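Thermospermine synthase (Medicago truncatula, PDB 6BQ6) probably catalyses transfer of an aminopropyl group from decarboxylated S-adenosylmethionine to spermidine, giving thermospermine and methylthioadenosine in polyamine biosynthesis. Local coordinates at residues B[84-89]-B[249-254]; B[90-95]-B[117-122]; B[182-187]-B[215-220]; B[245-250]-B[258-263]. All blocks are in the same frame, centred on the assembly; numbering follows the deposited sequence.

Contact 1: residues B[84-89]-B[249-254]. With TER (N-(3-amino-propyl)-N-(5-aminopropyl)-1,4-diaminobutane), chain F.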
# COMPACT_ATOMS: atom_id res chain seq x y z
N GLU B 84 -7.82 -22.51 -6.73
CA GLU B 84 -8.18 -22.61 -8.15
C GLU B 84 -9.12 -23.77 -8.47
O GLU B 84 -9.87 -23.70 -9.42
CB GLU B 84 -6.95 -22.60 -9.06
CG GLU B 84 -5.98 -23.74 -8.87
CD GLU B 84 -6.29 -25.01 -9.64
OE1 GLU B 84 -5.46 -25.93 -9.56
OE2 GLU B 84 -7.34 -25.16 -10.30
N PHE B 85 -9.06 -24.84 -7.67
CA PHE B 85 -9.97 -25.99 -7.83
C PHE B 85 -11.44 -25.54 -7.84
O PHE B 85 -12.27 -26.14 -8.50
CB PHE B 85 -9.70 -27.10 -6.81
CG PHE B 85 -10.19 -26.82 -5.42
CD1 PHE B 85 -11.44 -27.15 -5.04
CD2 PHE B 85 -9.38 -26.18 -4.50
CE1 PHE B 85 -11.92 -26.90 -3.76
CE2 PHE B 85 -9.84 -25.93 -3.21
CZ PHE B 85 -11.11 -26.27 -2.85
N ILE B 86 -11.77 -24.49 -7.06
CA ILE B 86 -13.13 -24.01 -7.02
C ILE B 86 -13.54 -23.45 -8.40
O ILE B 86 -14.60 -23.81 -8.91
CB ILE B 86 -13.33 -22.95 -5.93
CG1 ILE B 86 -12.92 -23.50 -4.57
CG2 ILE B 86 -14.78 -22.46 -5.88
CD1 ILE B 86 -13.02 -22.48 -3.47
N TYR B 87 -12.72 -22.55 -8.95
CA TYR B 87 -13.03 -21.92 -10.20
C TYR B 87 -13.09 -23.02 -11.29
O TYR B 87 -13.99 -23.01 -12.12
CB TYR B 87 -11.95 -20.86 -10.55
CG TYR B 87 -12.09 -20.33 -11.93
CD1 TYR B 87 -12.88 -19.21 -12.21
CD2 TYR B 87 -11.41 -20.93 -12.99
CE1 TYR B 87 -13.01 -18.75 -13.52
CE2 TYR B 87 -11.55 -20.48 -14.28
CZ TYR B 87 -12.34 -19.39 -14.54
OH TYR B 87 -12.45 -18.92 -15.84
N HIS B 88 -12.12 -23.92 -11.30
CA HIS B 88 -12.07 -24.86 -12.40
C HIS B 88 -13.13 -25.96 -12.30
O HIS B 88 -13.66 -26.37 -13.32
CB HIS B 88 -10.67 -25.38 -12.58
CG HIS B 88 -9.73 -24.33 -13.06
ND1 HIS B 88 -8.84 -23.68 -12.23
CD2 HIS B 88 -9.66 -23.69 -14.26
CE1 HIS B 88 -8.20 -22.75 -12.93
NE2 HIS B 88 -8.67 -22.75 -14.16
N GLU B 89 -13.45 -26.42 -11.10
CA GLU B 89 -14.57 -27.35 -10.96
C GLU B 89 -15.90 -26.72 -11.31
O GLU B 89 -16.71 -27.33 -12.01
CB GLU B 89 -14.66 -27.91 -9.56
CG GLU B 89 -13.61 -28.97 -9.23
CD GLU B 89 -13.82 -29.63 -7.89
OE1 GLU B 89 -14.93 -29.51 -7.28
OE2 GLU B 89 -12.88 -30.32 -7.42
N ALA B 249 -20.06 -18.65 -7.17
CA ALA B 249 -19.41 -19.24 -5.99
C ALA B 249 -18.31 -18.35 -5.55
O ALA B 249 -17.66 -17.72 -6.34
CB ALA B 249 -18.86 -20.62 -6.35
N HIS B 250 -18.06 -18.32 -4.25
CA HIS B 250 -16.95 -17.55 -3.72
C HIS B 250 -15.60 -18.16 -3.99
O HIS B 250 -15.41 -19.36 -3.77
CB HIS B 250 -17.13 -17.47 -2.20
CG HIS B 250 -16.14 -16.57 -1.50
ND1 HIS B 250 -15.30 -17.03 -0.51
CD2 HIS B 250 -15.84 -15.27 -1.66
CE1 HIS B 250 -14.51 -16.06 -0.11
NE2 HIS B 250 -14.82 -14.97 -0.79
N ILE B 251 -14.66 -17.32 -4.40
CA ILE B 251 -13.27 -17.73 -4.57
C ILE B 251 -12.40 -16.80 -3.69
O ILE B 251 -12.26 -15.64 -3.97
CB ILE B 251 -12.88 -17.73 -6.03
CG1 ILE B 251 -13.74 -18.78 -6.79
CG2 ILE B 251 -11.41 -18.11 -6.20
CD1 ILE B 251 -13.79 -18.51 -8.23
N PRO B 252 -11.89 -17.31 -2.59
CA PRO B 252 -11.27 -16.43 -1.59
C PRO B 252 -10.18 -15.57 -2.17
O PRO B 252 -10.14 -14.38 -1.88
CB PRO B 252 -10.71 -17.41 -0.54
CG PRO B 252 -11.59 -18.57 -0.64
CD PRO B 252 -12.05 -18.68 -2.06
N SER B 253 -9.34 -16.12 -3.05
CA SER B 253 -8.22 -15.36 -3.60
C SER B 253 -8.66 -14.26 -4.54
O SER B 253 -7.91 -13.33 -4.79
CB SER B 253 -7.24 -16.26 -4.33
OG SER B 253 -7.82 -16.94 -5.39
N TYR B 254 -9.87 -14.38 -5.08
CA TYR B 254 -10.45 -13.36 -5.93
C TYR B 254 -11.11 -12.23 -5.20
O TYR B 254 -11.53 -11.25 -5.86
CB TYR B 254 -11.46 -14.05 -6.89
CG TYR B 254 -10.92 -14.99 -7.96
CD1 TYR B 254 -9.56 -15.35 -8.04
CD2 TYR B 254 -11.79 -15.57 -8.88
CE1 TYR B 254 -9.11 -16.22 -9.02
CE2 TYR B 254 -11.35 -16.44 -9.86
CZ TYR B 254 -10.01 -16.77 -9.93
OH TYR B 254 -9.59 -17.62 -10.90
N1 TER F . -6.80 -15.98 -19.82
C2 TER F . -7.20 -17.18 -19.12
C3 TER F . -8.60 -16.99 -18.55
C4 TER F . -8.67 -16.00 -17.42
N5 TER F . -9.95 -16.06 -16.75
C6 TER F . -10.02 -16.25 -15.32
C7 TER F . -11.18 -15.49 -14.72
C8 TER F . -10.90 -15.24 -13.25
N9 TER F . -10.16 -14.02 -13.02
C10 TER F . -9.80 -13.68 -11.66
C11 TER F . -9.67 -12.20 -11.39
C12 TER F . -9.64 -12.01 -9.87
C13 TER F . -9.17 -10.63 -9.45
N14 TER F . -9.70 -9.60 -10.32

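Contact 2: residues B[90-95]-B[117-122]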
# COMPACT_ATOMS: atom_id res chain seq x y z
N CYS B 90 -16.12 -25.47 -10.87
CA CYS B 90 -17.35 -24.74 -11.23
C CYS B 90 -17.46 -24.45 -12.72
O CYS B 90 -18.57 -24.55 -13.26
CB CYS B 90 -17.52 -23.45 -10.47
SG CYS B 90 -17.89 -23.70 -8.72
N LEU B 91 -16.35 -24.11 -13.36
CA LEU B 91 -16.34 -23.81 -14.79
C LEU B 91 -16.68 -25.04 -15.62
O LEU B 91 -17.39 -24.94 -16.60
CB LEU B 91 -14.99 -23.31 -15.25
CG LEU B 91 -14.71 -23.05 -16.76
CD1 LEU B 91 -15.66 -21.97 -17.28
CD2 LEU B 91 -13.28 -22.72 -17.00
N VAL B 92 -16.18 -26.21 -15.22
CA VAL B 92 -16.21 -27.43 -16.04
C VAL B 92 -17.33 -28.40 -15.74
O VAL B 92 -18.08 -28.81 -16.63
CB VAL B 92 -14.84 -28.16 -15.96
CG1 VAL B 92 -14.91 -29.55 -16.57
CG2 VAL B 92 -13.77 -27.30 -16.66
N HIS B 93 -17.50 -28.77 -14.46
CA HIS B 93 -18.34 -29.92 -14.18
C HIS B 93 -19.82 -29.79 -14.44
O HIS B 93 -20.41 -30.72 -15.00
CB HIS B 93 -18.02 -30.49 -12.82
CG HIS B 93 -16.61 -30.92 -12.71
ND1 HIS B 93 -16.03 -31.73 -13.66
CD2 HIS B 93 -15.63 -30.64 -11.82
CE1 HIS B 93 -14.76 -31.92 -13.38
NE2 HIS B 93 -14.49 -31.27 -12.27
N PRO B 94 -20.43 -28.65 -14.07
CA PRO B 94 -21.86 -28.52 -14.32
C PRO B 94 -22.20 -28.73 -15.81
O PRO B 94 -23.16 -29.46 -16.12
CB PRO B 94 -22.15 -27.11 -13.85
CG PRO B 94 -21.18 -26.88 -12.75
CD PRO B 94 -19.91 -27.52 -13.25
N ALA B 95 -21.46 -28.09 -16.71
CA ALA B 95 -21.72 -28.29 -18.14
C ALA B 95 -21.65 -29.73 -18.54
O ALA B 95 -22.58 -30.28 -19.14
CB ALA B 95 -20.78 -27.46 -18.98
N ARG B 117 -7.42 -30.05 -17.27
CA ARG B 117 -7.28 -31.06 -16.20
C ARG B 117 -8.65 -31.54 -15.72
O ARG B 117 -8.92 -32.75 -15.61
CB ARG B 117 -6.50 -30.47 -15.03
CG ARG B 117 -6.36 -31.42 -13.87
CD ARG B 117 -5.88 -30.67 -12.68
NE ARG B 117 -6.91 -29.82 -12.10
CZ ARG B 117 -6.74 -28.57 -11.68
NH1 ARG B 117 -5.59 -27.93 -11.85
NH2 ARG B 117 -7.76 -27.94 -11.07
N GLU B 118 -9.54 -30.58 -15.39
CA GLU B 118 -10.85 -30.99 -14.92
C GLU B 118 -11.69 -31.73 -15.98
O GLU B 118 -12.40 -32.65 -15.68
CB GLU B 118 -11.62 -29.79 -14.35
CG GLU B 118 -10.99 -29.20 -13.11
CD GLU B 118 -10.85 -30.21 -11.96
OE1 GLU B 118 -11.76 -31.00 -11.68
OE2 GLU B 118 -9.78 -30.20 -11.30
N LEU B 119 -11.66 -31.25 -17.23
CA LEU B 119 -12.32 -31.94 -18.33
C LEU B 119 -11.85 -33.37 -18.50
O LEU B 119 -12.66 -34.26 -18.69
CB LEU B 119 -12.09 -31.22 -19.64
CG LEU B 119 -12.84 -29.88 -19.78
CD1 LEU B 119 -12.20 -28.93 -20.78
CD2 LEU B 119 -14.30 -30.10 -20.09
N LEU B 120 -10.55 -33.57 -18.37
CA LEU B 120 -9.95 -34.92 -18.56
C LEU B 120 -10.25 -35.90 -17.43
O LEU B 120 -10.01 -37.09 -17.55
CB LEU B 120 -8.44 -34.76 -18.75
CG LEU B 120 -8.10 -34.08 -20.11
CD1 LEU B 120 -6.67 -33.59 -20.06
CD2 LEU B 120 -8.27 -34.96 -21.34
N ARG B 121 -10.76 -35.42 -16.30
CA ARG B 121 -11.31 -36.29 -15.27
C ARG B 121 -12.56 -37.02 -15.70
O ARG B 121 -12.93 -37.98 -15.06
CB ARG B 121 -11.57 -35.52 -13.96
CG ARG B 121 -10.27 -34.99 -13.35
CD ARG B 121 -10.52 -34.17 -12.09
NE ARG B 121 -11.24 -34.93 -11.07
CZ ARG B 121 -12.12 -34.44 -10.19
NH1 ARG B 121 -12.46 -33.17 -10.16
NH2 ARG B 121 -12.70 -35.25 -9.35
N HIS B 122 -13.26 -36.55 -16.74
CA HIS B 122 -14.44 -37.21 -17.22
C HIS B 122 -14.11 -38.38 -18.10
O HIS B 122 -13.51 -38.22 -19.14
CB HIS B 122 -15.29 -36.20 -17.97
CG HIS B 122 -16.02 -35.27 -17.06
ND1 HIS B 122 -17.38 -35.37 -16.85
CD2 HIS B 122 -15.59 -34.20 -16.34
CE1 HIS B 122 -17.76 -34.42 -16.01
NE2 HIS B 122 -16.70 -33.71 -15.68

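Contact 3: residues B[182-187]-B[215-220]. With TER (N-(3-amino-propyl)-N-(5-aminopropyl)-1,4-diaminobutane), chain F.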
# COMPACT_ATOMS: atom_id res chain seq x y z
N LEU B 182 -11.87 -17.20 -20.93
CA LEU B 182 -11.19 -16.01 -21.40
C LEU B 182 -11.23 -14.91 -20.37
O LEU B 182 -12.00 -14.98 -19.38
CB LEU B 182 -11.87 -15.48 -22.66
CG LEU B 182 -11.98 -16.50 -23.77
CD1 LEU B 182 -13.13 -16.08 -24.68
CD2 LEU B 182 -10.69 -16.60 -24.55
N ALA B 183 -10.42 -13.87 -20.61
CA ALA B 183 -10.53 -12.63 -19.82
C ALA B 183 -11.95 -12.05 -19.93
O ALA B 183 -12.62 -12.29 -20.89
CB ALA B 183 -9.51 -11.63 -20.33
N ASP B 184 -12.38 -11.31 -18.91
CA ASP B 184 -13.64 -10.59 -18.94
C ASP B 184 -13.73 -9.70 -20.17
O ASP B 184 -12.73 -9.13 -20.58
CB ASP B 184 -13.81 -9.71 -17.69
CG ASP B 184 -13.89 -10.50 -16.41
OD1 ASP B 184 -14.00 -11.76 -16.47
OD2 ASP B 184 -13.86 -9.85 -15.32
N PRO B 185 -14.95 -9.52 -20.71
CA PRO B 185 -15.06 -8.67 -21.91
C PRO B 185 -14.80 -7.21 -21.56
O PRO B 185 -15.17 -6.74 -20.49
CB PRO B 185 -16.51 -8.88 -22.37
CG PRO B 185 -17.24 -9.38 -21.18
CD PRO B 185 -16.25 -10.11 -20.32
N ILE B 186 -14.17 -6.51 -22.46
CA ILE B 186 -13.85 -5.09 -22.30
C ILE B 186 -13.95 -4.53 -23.72
O ILE B 186 -13.21 -4.95 -24.60
CB ILE B 186 -12.44 -4.89 -21.63
CG1 ILE B 186 -11.36 -5.80 -22.24
CG2 ILE B 186 -12.50 -5.20 -20.13
CD1 ILE B 186 -9.94 -5.45 -21.86
N GLU B 187 -14.96 -3.69 -23.98
CA GLU B 187 -15.08 -3.00 -25.28
C GLU B 187 -13.70 -2.57 -25.78
O GLU B 187 -13.04 -1.74 -25.13
CB GLU B 187 -16.00 -1.77 -25.20
CG GLU B 187 -16.60 -1.41 -26.56
CD GLU B 187 -17.97 -2.01 -26.78
OE1 GLU B 187 -18.60 -2.49 -25.80
OE2 GLU B 187 -18.44 -1.96 -27.95
N VAL B 215 -20.55 -23.16 -21.84
CA VAL B 215 -20.36 -22.52 -20.52
C VAL B 215 -19.25 -21.48 -20.68
O VAL B 215 -18.24 -21.72 -21.35
CB VAL B 215 -20.04 -23.53 -19.39
CG1 VAL B 215 -18.81 -24.36 -19.70
CG2 VAL B 215 -19.90 -22.82 -18.04
N THR B 216 -19.44 -20.33 -20.04
CA THR B 216 -18.39 -19.34 -19.97
C THR B 216 -18.22 -18.90 -18.52
O THR B 216 -19.21 -18.68 -17.81
CB THR B 216 -18.63 -18.12 -20.92
OG1 THR B 216 -17.51 -17.24 -20.83
CG2 THR B 216 -19.91 -17.39 -20.59
N GLN B 217 -16.98 -18.58 -18.15
CA GLN B 217 -16.76 -17.73 -17.01
C GLN B 217 -17.41 -16.37 -17.30
O GLN B 217 -17.49 -15.91 -18.44
CB GLN B 217 -15.30 -17.64 -16.67
CG GLN B 217 -14.47 -16.65 -17.48
CD GLN B 217 -14.54 -15.25 -16.91
OE1 GLN B 217 -14.84 -15.05 -15.74
NE2 GLN B 217 -14.38 -14.26 -17.76
N ALA B 218 -17.93 -15.74 -16.26
CA ALA B 218 -18.76 -14.54 -16.45
C ALA B 218 -18.48 -13.42 -15.44
O ALA B 218 -19.34 -12.60 -15.18
CB ALA B 218 -20.20 -14.96 -16.48
N GLY B 219 -17.25 -13.37 -14.96
CA GLY B 219 -16.75 -12.30 -14.18
C GLY B 219 -17.22 -12.26 -12.77
O GLY B 219 -17.82 -13.22 -12.27
N PRO B 220 -16.98 -11.13 -12.13
CA PRO B 220 -17.47 -10.97 -10.78
C PRO B 220 -18.97 -11.16 -10.69
O PRO B 220 -19.74 -10.72 -11.54
CB PRO B 220 -17.06 -9.54 -10.43
CG PRO B 220 -15.92 -9.22 -11.32
CD PRO B 220 -16.28 -9.91 -12.60
N1 TER F . -6.80 -15.98 -19.82
C2 TER F . -7.20 -17.18 -19.12
C3 TER F . -8.60 -16.99 -18.55
C4 TER F . -8.67 -16.00 -17.42
N5 TER F . -9.95 -16.06 -16.75
C6 TER F . -10.02 -16.25 -15.32
C7 TER F . -11.18 -15.49 -14.72
C8 TER F . -10.90 -15.24 -13.25
N9 TER F . -10.16 -14.02 -13.02
C10 TER F . -9.80 -13.68 -11.66
C11 TER F . -9.67 -12.20 -11.39
C12 TER F . -9.64 -12.01 -9.87
C13 TER F . -9.17 -10.63 -9.45
N14 TER F . -9.70 -9.60 -10.32
O HOH W 1 -14.69 -16.71 -21.10

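Contact 4: residues B[245-250]-B[258-263]. With TER (N-(3-amino-propyl)-N-(5-aminopropyl)-1,4-diaminobutane), chain F.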
# COMPACT_ATOMS: atom_id res chain seq x y z
N VAL B 245 -28.48 -20.70 -17.61
CA VAL B 245 -28.39 -20.91 -16.16
C VAL B 245 -27.15 -20.22 -15.61
O VAL B 245 -26.07 -20.73 -15.76
CB VAL B 245 -28.40 -22.42 -15.80
CG1 VAL B 245 -28.23 -22.64 -14.30
CG2 VAL B 245 -29.66 -23.13 -16.29
N PRO B 246 -27.31 -19.06 -14.95
CA PRO B 246 -26.21 -18.36 -14.32
C PRO B 246 -26.00 -18.95 -12.93
O PRO B 246 -26.97 -19.39 -12.27
CB PRO B 246 -26.70 -16.91 -14.23
CG PRO B 246 -28.17 -17.04 -14.10
CD PRO B 246 -28.57 -18.27 -14.89
N TYR B 247 -24.75 -19.01 -12.54
CA TYR B 247 -24.39 -19.56 -11.23
C TYR B 247 -23.11 -18.98 -10.72
O TYR B 247 -22.34 -18.36 -11.46
CB TYR B 247 -24.37 -21.09 -11.28
CG TYR B 247 -23.33 -21.71 -12.15
CD1 TYR B 247 -23.51 -21.82 -13.50
CD2 TYR B 247 -22.21 -22.33 -11.58
CE1 TYR B 247 -22.57 -22.44 -14.30
CE2 TYR B 247 -21.28 -22.98 -12.38
CZ TYR B 247 -21.47 -23.05 -13.71
OH TYR B 247 -20.53 -23.61 -14.55
N SER B 248 -22.92 -19.04 -9.41
CA SER B 248 -21.80 -18.35 -8.80
C SER B 248 -21.26 -19.03 -7.56
O SER B 248 -21.94 -19.87 -6.95
CB SER B 248 -22.20 -16.90 -8.49
OG SER B 248 -23.23 -16.84 -7.50
N ALA B 249 -20.06 -18.65 -7.17
CA ALA B 249 -19.41 -19.24 -5.99
C ALA B 249 -18.31 -18.35 -5.55
O ALA B 249 -17.66 -17.72 -6.34
CB ALA B 249 -18.86 -20.62 -6.35
N HIS B 250 -18.06 -18.32 -4.25
CA HIS B 250 -16.95 -17.55 -3.72
C HIS B 250 -15.60 -18.16 -3.99
O HIS B 250 -15.41 -19.36 -3.77
CB HIS B 250 -17.13 -17.47 -2.20
CG HIS B 250 -16.14 -16.57 -1.50
ND1 HIS B 250 -15.30 -17.03 -0.51
CD2 HIS B 250 -15.84 -15.27 -1.66
CE1 HIS B 250 -14.51 -16.06 -0.11
NE2 HIS B 250 -14.82 -14.97 -0.79
N TRP B 258 -17.50 -15.19 -7.81
CA TRP B 258 -17.31 -15.27 -9.24
C TRP B 258 -18.49 -15.98 -9.92
O TRP B 258 -19.16 -16.83 -9.32
CB TRP B 258 -16.00 -16.04 -9.53
CG TRP B 258 -15.37 -15.53 -10.75
CD1 TRP B 258 -15.39 -16.07 -12.03
CD2 TRP B 258 -14.70 -14.29 -10.85
NE1 TRP B 258 -14.73 -15.21 -12.89
CE2 TRP B 258 -14.32 -14.11 -12.21
CE3 TRP B 258 -14.39 -13.27 -9.94
CZ2 TRP B 258 -13.60 -12.97 -12.62
CZ3 TRP B 258 -13.74 -12.12 -10.40
CH2 TRP B 258 -13.37 -12.00 -11.70
N GLY B 259 -18.69 -15.69 -11.21
CA GLY B 259 -19.81 -16.24 -11.91
C GLY B 259 -19.46 -17.03 -13.16
O GLY B 259 -18.39 -16.84 -13.75
N TRP B 260 -20.42 -17.84 -13.54
CA TRP B 260 -20.38 -18.62 -14.79
C TRP B 260 -21.77 -18.70 -15.32
O TRP B 260 -22.77 -18.53 -14.58
CB TRP B 260 -19.88 -20.06 -14.54
CG TRP B 260 -18.56 -20.10 -13.86
CD1 TRP B 260 -17.30 -20.16 -14.46
CD2 TRP B 260 -18.31 -20.10 -12.46
NE1 TRP B 260 -16.33 -20.17 -13.52
CE2 TRP B 260 -16.90 -20.09 -12.28
CE3 TRP B 260 -19.13 -20.06 -11.32
CZ2 TRP B 260 -16.33 -20.06 -11.02
CZ3 TRP B 260 -18.53 -20.04 -10.10
CH2 TRP B 260 -17.15 -20.01 -9.96
N VAL B 261 -21.89 -18.95 -16.61
CA VAL B 261 -23.20 -19.13 -17.21
C VAL B 261 -23.18 -20.35 -18.12
O VAL B 261 -22.34 -20.41 -19.04
CB VAL B 261 -23.62 -17.90 -18.01
CG1 VAL B 261 -25.02 -18.07 -18.59
CG2 VAL B 261 -23.54 -16.60 -17.18
N LEU B 262 -24.14 -21.27 -17.90
CA LEU B 262 -24.48 -22.35 -18.84
C LEU B 262 -25.51 -21.92 -19.85
O LEU B 262 -26.45 -21.21 -19.50
CB LEU B 262 -25.11 -23.54 -18.14
CG LEU B 262 -24.39 -24.18 -17.00
CD1 LEU B 262 -25.18 -25.35 -16.47
CD2 LEU B 262 -23.04 -24.66 -17.49
N ALA B 263 -25.36 -22.36 -21.08
CA ALA B 263 -26.33 -22.06 -22.12
C ALA B 263 -26.48 -23.28 -23.04
O ALA B 263 -25.52 -23.93 -23.40
CB ALA B 263 -25.92 -20.83 -22.91
N1 TER F . -6.80 -15.98 -19.82
C2 TER F . -7.20 -17.18 -19.12
C3 TER F . -8.60 -16.99 -18.55
C4 TER F . -8.67 -16.00 -17.42
N5 TER F . -9.95 -16.06 -16.75
C6 TER F . -10.02 -16.25 -15.32
C7 TER F . -11.18 -15.49 -14.72
C8 TER F . -10.90 -15.24 -13.25
N9 TER F . -10.16 -14.02 -13.02
C10 TER F . -9.80 -13.68 -11.66
C11 TER F . -9.67 -12.20 -11.39
C12 TER F . -9.64 -12.01 -9.87
C13 TER F . -9.17 -10.63 -9.45
N14 TER F . -9.70 -9.60 -10.32

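Contact 1: residues B[84-89]-B[249-254]
Y87 on the helix meets I251 on strand 243-251 and Y254 in the short 3-10 segment after it, and the two tyrosines border the bound thermospermine. The Y87 side chain starts at CB, which packs on I251 CD1 at 3.8 Å. Its CG stands anti to the backbone N (chi1 170°), and the hydroxyl of Y254 lies over one face of the ring, with Y254 OH 3.8 Å from Y87 CG. CD1 touches the rim of the Y254 ring at CE2, the two side chains crossing at about a right angle. Farther out, CE1 and CZ reach the methylenes of thermospermine, and Y87 OH comes within 3.6 Å of ligand C6 while hydrogen-bonding to D181. Y254 is sandwiched: ligand C10 sits over the centre of one face, I251 CG2 over the other, and its hydroxyl is bonded to Q78 O. The preceding residue, I86, packs its CG2 on I251 CG1 at 3.9 Å and on the carbonyl oxygen of H250, while I86 CD1 reaches P252 CD at 4.2 Å. I223 of the second subunit packs against I86 and P252. Apolar contacts thus bring two tyrosines into the polyamine pocket of the aminopropyltransferase, beside D181, the predicted proton acceptor.

Contact 2: residues B[90-95]-B[117-122]
H93 uses both ring nitrogens to tie helix 84-98 to helix 114-120 and the turn after it. Its NE2 donates to E118 OE1 at 2.8 Å, in the imidazole plane and onto the anti lone pair of the oxygen, with the carboxylate turned 84° from the ring. ND1 is 2.9 Å from H122 NE2, and either nitrogen could be the donor; the two rings meet rim to rim. E118 is well supplied with donors. OE1 also takes R121 NH1 on its syn lone pair at 2.7 Å, and OE2 is gripped side-on by R117 through NE and NH2, with R117 NE 3.0 Å from E118 OE2. E118 CG lies beside the backbone N and the chain bends at chi2 (-58°). Two arginines and a histidine donor would probably keep this buried carboxylate ionised. Beside the polar group, V92 CG1 packs on L119 CD2 at 3.6 Å. R117 NH2 also reaches E84, and R121 NH2 bonds to I284 O. L119 and H122 touch L96 farther along helix 84-98, while L91 and A95 turn to strand 175-181, so helix 84-98 contacts both helix 114-120 and a strand of the central sheet.

Contact 3: residues B[182-187]-B[215-220]
Q217 CG lies between its own backbone N and carbonyl carbon (chi1 82°), and a second bend at chi2 (85°) sets CD; the amide meets D184, whose CG sits beside its backbone N (chi1 -64°). The contact belongs to the Rossmann-like sheet of the synthase domain, where the loop leaving strand 175-181 passes the end of the neighbouring parallel strand 212-220. Q217 NE2 donates to D184 OD1 at 2.8 Å, nearly along the C-O axis of the acceptor. The amide and carboxylate planes are almost coplanar, although the two side chains cross at about a right angle. The same nitrogen makes a weak bond to L182 O at 3.0 Å. On the other amide branch, OE1 accepts from G219 N at 3.0 Å, the donor standing above the carbonyl plane, and from W258 NE1 outside these segments. Bonds at both ends of the amide would fix its rotation. An alanine in place of Q217 would probably leave D184 OD1 and the G219 N-H without their mates and open a gap beside the polyamine, since Q217 OE1 lies 3.8 Å from thermospermine C7. L182 O faces the same ligand, 3.5 Å from its N5. G219 has positive phi, which suits glycine, and brings its CA to 3.6 Å from D184 OD1, while P220 CD packs on the other carboxylate oxygen. At the opposite end, a water accepts from L182 N and donates to T216 OG1, 2.9 Å away.

Contact 4: residues B[245-250]-B[258-263]
Y247 and W260 face each other as a hydrogen-bonded antiparallel pair, and the centre of the contact is the tyrosine ring lying under the CB of the tryptophan. Y247 CG sits between its backbone N and carbonyl carbon (chi1 66°), while W260 CB rests over one face of the ring in a CH-pi contact, 3.8 Å from its centroid. The indole itself is slid aside, so the two ring systems barely overlap. Y247 CE1 meets L262 CG at 3.7 Å, the two side chains crossing at about a right angle. The far end of the indole continues past the tyrosine to A249, with W260 CZ3 3.8 Å from A249 CB. A serine in place of Y247 would probably open a gap beneath W260 CB and L262, and leave C90 O without the hydroxyl that now bonds to it. Behind these side chains the backbones set the register: pairs V245-L262, Y247-W260 and A249-W258 each make two hydrogen bonds, such as W258 N to A249 O at 2.9 Å. P246 and V261 alternate with them on the other face, their CA atoms 4.2 Å apart. Farther out, helix 84-98 lies against the Y247-W260 face, and helix 230-238 packs on P246 and V261. W258 leads away from the partner strand: thermospermine C8 lies over one face of its indole, whose NE1 end is held by Q217. This is the antiparallel beta-hairpin at the edge of the Rossmann-like sheet, one of its strands supplying a wall of the polyamine pocket.

Overall arrangement
Contacts 1 and 2 follow one another along helix 84-98, their centres about 14 Å apart, and are linked by the E84-R117 salt bridge. Contact 4 lies within the seven-stranded mixed sheet, and contact 3, about 11 Å away between centres, joins the loop after strand 175-181 to strand 212-220 of the same sheet; strands 212-220, 256-264 and 243-251 are neighbours in it. Contact 1 joins helix to sheet and shares A249 and H250 with contact 4. Along the chain contact 2 closes first, then contact 3, both within the long span bridged by contact 1, and the hairpin of contact 4 comes at its end. Contacts 1, 3 and 4 all touch thermospermine, whereas contact 2 stands behind, packing a second helix against the first.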